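Local atomic coordinates of CRISPR-associated endonuclease Cas12b (Alicyclobacillus acidoterrestris, PDB entry 5U31), a protein that cleaves double-stranded DNA as an RNA-guided CRISPR endonuclease, recognising a protospacer adjacent motif and cutting with a RuvC nuclease domain. Residues D992-D1003 / P1015-Y1026. The protein carries 3 engineered substitutions. Residues are numbered along the deposited sequence; the frame is centred on the assembly and turned at random.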
# COMPACT_ATOMS: atom_id res chain seq x y z
N ASP A 992 2.40 -2.73 -28.88
CA ASP A 992 1.00 -2.71 -28.48
C ASP A 992 0.52 -4.12 -28.12
O ASP A 992 -0.43 -4.66 -28.69
CB ASP A 992 0.12 -2.10 -29.57
CG ASP A 992 -1.14 -1.47 -29.02
OD1 ASP A 992 -1.62 -0.49 -29.62
OD2 ASP A 992 -1.64 -1.93 -27.97
N PHE A 993 1.22 -4.72 -27.16
CA PHE A 993 0.98 -6.11 -26.82
C PHE A 993 -0.39 -6.29 -26.18
O PHE A 993 -0.83 -5.46 -25.37
CB PHE A 993 2.07 -6.61 -25.88
CG PHE A 993 1.80 -7.97 -25.29
CD1 PHE A 993 2.22 -9.11 -25.94
CD2 PHE A 993 1.16 -8.10 -24.07
CE1 PHE A 993 1.99 -10.36 -25.40
CE2 PHE A 993 0.92 -9.34 -23.52
CZ PHE A 993 1.34 -10.47 -24.19
N ASP A 994 -1.06 -7.38 -26.54
CA ASP A 994 -2.26 -7.82 -25.86
C ASP A 994 -2.09 -9.29 -25.48
O ASP A 994 -1.52 -10.07 -26.24
CB ASP A 994 -3.50 -7.65 -26.74
CG ASP A 994 -4.79 -7.67 -25.94
OD1 ASP A 994 -5.13 -6.64 -25.32
OD2 ASP A 994 -5.47 -8.73 -25.93
N ILE A 995 -2.59 -9.65 -24.29
CA ILE A 995 -2.50 -11.03 -23.83
C ILE A 995 -3.12 -12.00 -24.82
O ILE A 995 -2.69 -13.16 -24.89
CB ILE A 995 -3.17 -11.16 -22.44
CG1 ILE A 995 -2.23 -11.87 -21.46
CG2 ILE A 995 -4.50 -11.89 -22.52
CD1 ILE A 995 -1.85 -13.25 -21.89
N SER A 996 -4.09 -11.56 -25.63
CA SER A 996 -4.74 -12.43 -26.60
C SER A 996 -3.79 -12.98 -27.65
O SER A 996 -4.16 -13.91 -28.37
CB SER A 996 -5.87 -11.67 -27.28
OG SER A 996 -5.37 -10.54 -27.97
N GLN A 997 -2.58 -12.42 -27.78
CA GLN A 997 -1.58 -12.95 -28.70
C GLN A 997 -0.92 -14.22 -28.18
O GLN A 997 -0.22 -14.89 -28.94
CB GLN A 997 -0.50 -11.89 -28.96
CG GLN A 997 -1.03 -10.51 -29.35
CD GLN A 997 0.03 -9.43 -29.32
OE1 GLN A 997 1.23 -9.71 -29.19
NE2 GLN A 997 -0.40 -8.17 -29.44
N ILE A 998 -1.14 -14.56 -26.91
CA ILE A 998 -0.34 -15.57 -26.22
C ILE A 998 -1.23 -16.51 -25.43
O ILE A 998 -0.94 -17.70 -25.31
CB ILE A 998 0.72 -14.87 -25.33
CG1 ILE A 998 2.11 -15.09 -25.90
CG2 ILE A 998 0.65 -15.34 -23.88
CD1 ILE A 998 3.20 -14.53 -25.02
N ARG A 999 -2.35 -16.00 -24.90
CA ARG A 999 -3.23 -16.78 -24.04
C ARG A 999 -4.68 -16.47 -24.36
O ARG A 999 -5.03 -15.32 -24.64
CB ARG A 999 -2.93 -16.50 -22.56
CG ARG A 999 -4.12 -16.68 -21.63
CD ARG A 999 -3.72 -16.74 -20.17
NE ARG A 999 -4.90 -16.85 -19.32
CZ ARG A 999 -4.87 -17.20 -18.04
NH1 ARG A 999 -3.71 -17.49 -17.45
NH2 ARG A 999 -6.00 -17.27 -17.34
N LEU A 1000 -5.54 -17.50 -24.32
CA LEU A 1000 -6.93 -17.35 -24.70
C LEU A 1000 -7.80 -18.27 -23.85
O LEU A 1000 -7.49 -19.45 -23.71
CB LEU A 1000 -7.12 -17.68 -26.19
CG LEU A 1000 -7.91 -16.70 -27.05
CD1 LEU A 1000 -7.50 -15.28 -26.77
CD2 LEU A 1000 -7.71 -17.03 -28.52
N ARG A 1001 -8.88 -17.72 -23.29
CA ARG A 1001 -9.86 -18.51 -22.55
C ARG A 1001 -11.01 -18.88 -23.47
O ARG A 1001 -11.54 -18.02 -24.18
CB ARG A 1001 -10.40 -17.74 -21.34
CG ARG A 1001 -9.84 -18.23 -20.03
CD ARG A 1001 -10.93 -18.52 -19.02
NE ARG A 1001 -10.49 -19.55 -18.09
CZ ARG A 1001 -9.65 -19.35 -17.08
NH1 ARG A 1001 -9.15 -18.14 -16.86
NH2 ARG A 1001 -9.31 -20.36 -16.30
N CYS A 1002 -11.39 -20.15 -23.45
CA CYS A 1002 -12.37 -20.66 -24.40
C CYS A 1002 -13.37 -21.56 -23.69
O CYS A 1002 -13.10 -22.11 -22.63
CB CYS A 1002 -11.69 -21.41 -25.54
SG CYS A 1002 -10.48 -20.40 -26.42
N ASP A 1003 -14.54 -21.69 -24.31
CA ASP A 1003 -15.59 -22.58 -23.86
C ASP A 1003 -16.03 -23.45 -25.03
O ASP A 1003 -16.05 -23.00 -26.18
CB ASP A 1003 -16.81 -21.81 -23.31
CG ASP A 1003 -16.43 -20.79 -22.24
OD1 ASP A 1003 -16.14 -19.63 -22.59
OD2 ASP A 1003 -16.43 -21.16 -21.04
N PRO A 1015 -13.60 -18.83 -28.18
CA PRO A 1015 -12.83 -17.95 -27.29
C PRO A 1015 -13.69 -16.88 -26.66
O PRO A 1015 -14.56 -16.29 -27.31
CB PRO A 1015 -11.78 -17.34 -28.23
CG PRO A 1015 -12.44 -17.37 -29.57
CD PRO A 1015 -13.25 -18.64 -29.60
N ARG A 1016 -13.45 -16.64 -25.38
CA ARG A 1016 -14.14 -15.56 -24.67
C ARG A 1016 -13.65 -14.21 -25.17
O ARG A 1016 -12.44 -13.97 -25.25
CB ARG A 1016 -13.91 -15.69 -23.16
CG ARG A 1016 -14.49 -16.96 -22.56
CD ARG A 1016 -14.43 -16.95 -21.04
NE ARG A 1016 -14.99 -18.18 -20.47
CZ ARG A 1016 -14.97 -18.46 -19.17
NH1 ARG A 1016 -14.42 -17.61 -18.31
NH2 ARG A 1016 -15.49 -19.59 -18.72
N LEU A 1017 -14.59 -13.34 -25.51
CA LEU A 1017 -14.27 -12.01 -26.04
C LEU A 1017 -14.10 -11.05 -24.87
O LEU A 1017 -15.08 -10.58 -24.29
CB LEU A 1017 -15.36 -11.55 -27.00
CG LEU A 1017 -15.19 -11.90 -28.48
CD1 LEU A 1017 -14.64 -13.31 -28.68
CD2 LEU A 1017 -16.51 -11.73 -29.23
N THR A 1018 -12.85 -10.76 -24.51
CA THR A 1018 -12.52 -9.86 -23.41
C THR A 1018 -11.72 -8.69 -23.95
O THR A 1018 -10.56 -8.84 -24.33
CB THR A 1018 -11.73 -10.60 -22.33
OG1 THR A 1018 -12.52 -11.67 -21.80
CG2 THR A 1018 -11.35 -9.65 -21.20
N GLY A 1019 -12.34 -7.51 -23.98
CA GLY A 1019 -11.71 -6.34 -24.54
C GLY A 1019 -11.82 -6.30 -26.06
O GLY A 1019 -12.03 -7.30 -26.73
N LYS A 1020 -11.68 -5.08 -26.60
CA LYS A 1020 -11.85 -4.89 -28.03
C LYS A 1020 -10.77 -5.58 -28.84
O LYS A 1020 -11.01 -5.94 -29.99
CB LYS A 1020 -11.89 -3.39 -28.35
CG LYS A 1020 -12.59 -3.05 -29.67
CD LYS A 1020 -13.03 -1.59 -29.72
CE LYS A 1020 -13.89 -1.31 -30.96
NZ LYS A 1020 -14.36 0.10 -31.04
N ARG A 1021 -9.59 -5.81 -28.25
CA ARG A 1021 -8.51 -6.45 -28.99
C ARG A 1021 -8.75 -7.94 -29.19
O ARG A 1021 -8.52 -8.47 -30.28
CB ARG A 1021 -7.18 -6.21 -28.29
CG ARG A 1021 -6.84 -4.74 -28.14
CD ARG A 1021 -5.35 -4.53 -28.16
NE ARG A 1021 -4.77 -4.93 -29.44
CZ ARG A 1021 -3.47 -5.10 -29.65
NH1 ARG A 1021 -2.62 -4.90 -28.65
NH2 ARG A 1021 -3.02 -5.46 -30.84
N THR A 1022 -9.23 -8.64 -28.15
CA THR A 1022 -9.60 -10.04 -28.32
C THR A 1022 -10.75 -10.17 -29.31
O THR A 1022 -10.77 -11.10 -30.13
CB THR A 1022 -9.97 -10.66 -26.97
OG1 THR A 1022 -8.87 -10.56 -26.07
CG2 THR A 1022 -10.34 -12.12 -27.14
N ALA A 1023 -11.71 -9.24 -29.27
CA ALA A 1023 -12.81 -9.29 -30.21
C ALA A 1023 -12.37 -8.94 -31.63
O ALA A 1023 -12.91 -9.49 -32.59
CB ALA A 1023 -13.93 -8.35 -29.76
N ASP A 1024 -11.38 -8.05 -31.77
CA ASP A 1024 -10.94 -7.65 -33.10
C ASP A 1024 -10.28 -8.80 -33.85
O ASP A 1024 -10.26 -8.81 -35.08
CB ASP A 1024 -9.97 -6.48 -33.02
CG ASP A 1024 -10.68 -5.14 -32.97
OD1 ASP A 1024 -11.77 -5.03 -33.57
OD2 ASP A 1024 -10.14 -4.20 -32.34
N SER A 1025 -9.72 -9.77 -33.12
CA SER A 1025 -8.94 -10.83 -33.74
C SER A 1025 -9.65 -12.18 -33.77
O SER A 1025 -9.60 -12.87 -34.79
CB SER A 1025 -7.60 -10.99 -33.00
OG SER A 1025 -6.95 -9.73 -32.86
N TYR A 1026 -10.33 -12.57 -32.69
CA TYR A 1026 -10.82 -13.93 -32.55
C TYR A 1026 -12.34 -14.04 -32.47
O TYR A 1026 -12.86 -15.12 -32.17
CB TYR A 1026 -10.20 -14.60 -31.32
CG TYR A 1026 -8.68 -14.61 -31.33
CD1 TYR A 1026 -7.98 -15.59 -32.03
CD2 TYR A 1026 -7.96 -13.65 -30.64
CE1 TYR A 1026 -6.60 -15.60 -32.04
CE2 TYR A 1026 -6.58 -13.66 -30.64
CZ TYR A 1026 -5.90 -14.64 -31.34
OH TYR A 1026 -4.53 -14.64 -31.35
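R1016 meets D1003 side-on with two nitrogens: NE donates to OD1 at 2.8 Å and NH2 to OD2 at 3.0 Å, each oxygen using its syn lone pair. Carboxylate and guanidinium planes lie only 12° apart, so the paired bonds should hold both groups against rotation. With CG beside the backbone N (chi1 -64°) and the chain extended from there to NE, R1016 runs alongside R1001, whose CD rests on one guanidinium face, 3.7 Å from R1016 NH1. The two positive ends come near each other, but R1001 NE is hydrogen-bonded to S1075 OG, while R1016 is paired with D1003. In the backbone, R1016 N donates to R1001 O at 2.6 Å, next to the antiparallel, non-hydrogen-bonded pair C1002–P1015, where C1002 SG packs on P1015 CB. These pairings lie at the open end of a beta hairpin, in which strand 999-1006 returns as edge strand 1011-1015, in the antiparallel sheet of the Nuc-II domain; helix 1019-1026 then folds back beside the first strand. Where helix and strand meet, L1000 CD2 sits over the centre of the Y1026 ring, a CH-pi contact 3.7 Å from the centroid, and L1000 CG touches P1015 CB. F1031 of strand 1031-1032 joins this apolar cluster, touching L1000, C1002, P1015 and Y1026. The 3-10 turn 995-997 approaches the helix through S996 CB, 3.4 Å from T1022 OG1. D994 OD2 accepts from S996 N, forming an Asx turn, and from S996 OG on the opposite face of its carboxylate. R1021, bent at chi2 and chi3, lays its guanidinium across D994 CB and reaches the Schellman motif at D992, just after helix 977-990; its pairing with D992 OD2 is purely electrostatic, and the position of NH1 is uncertain.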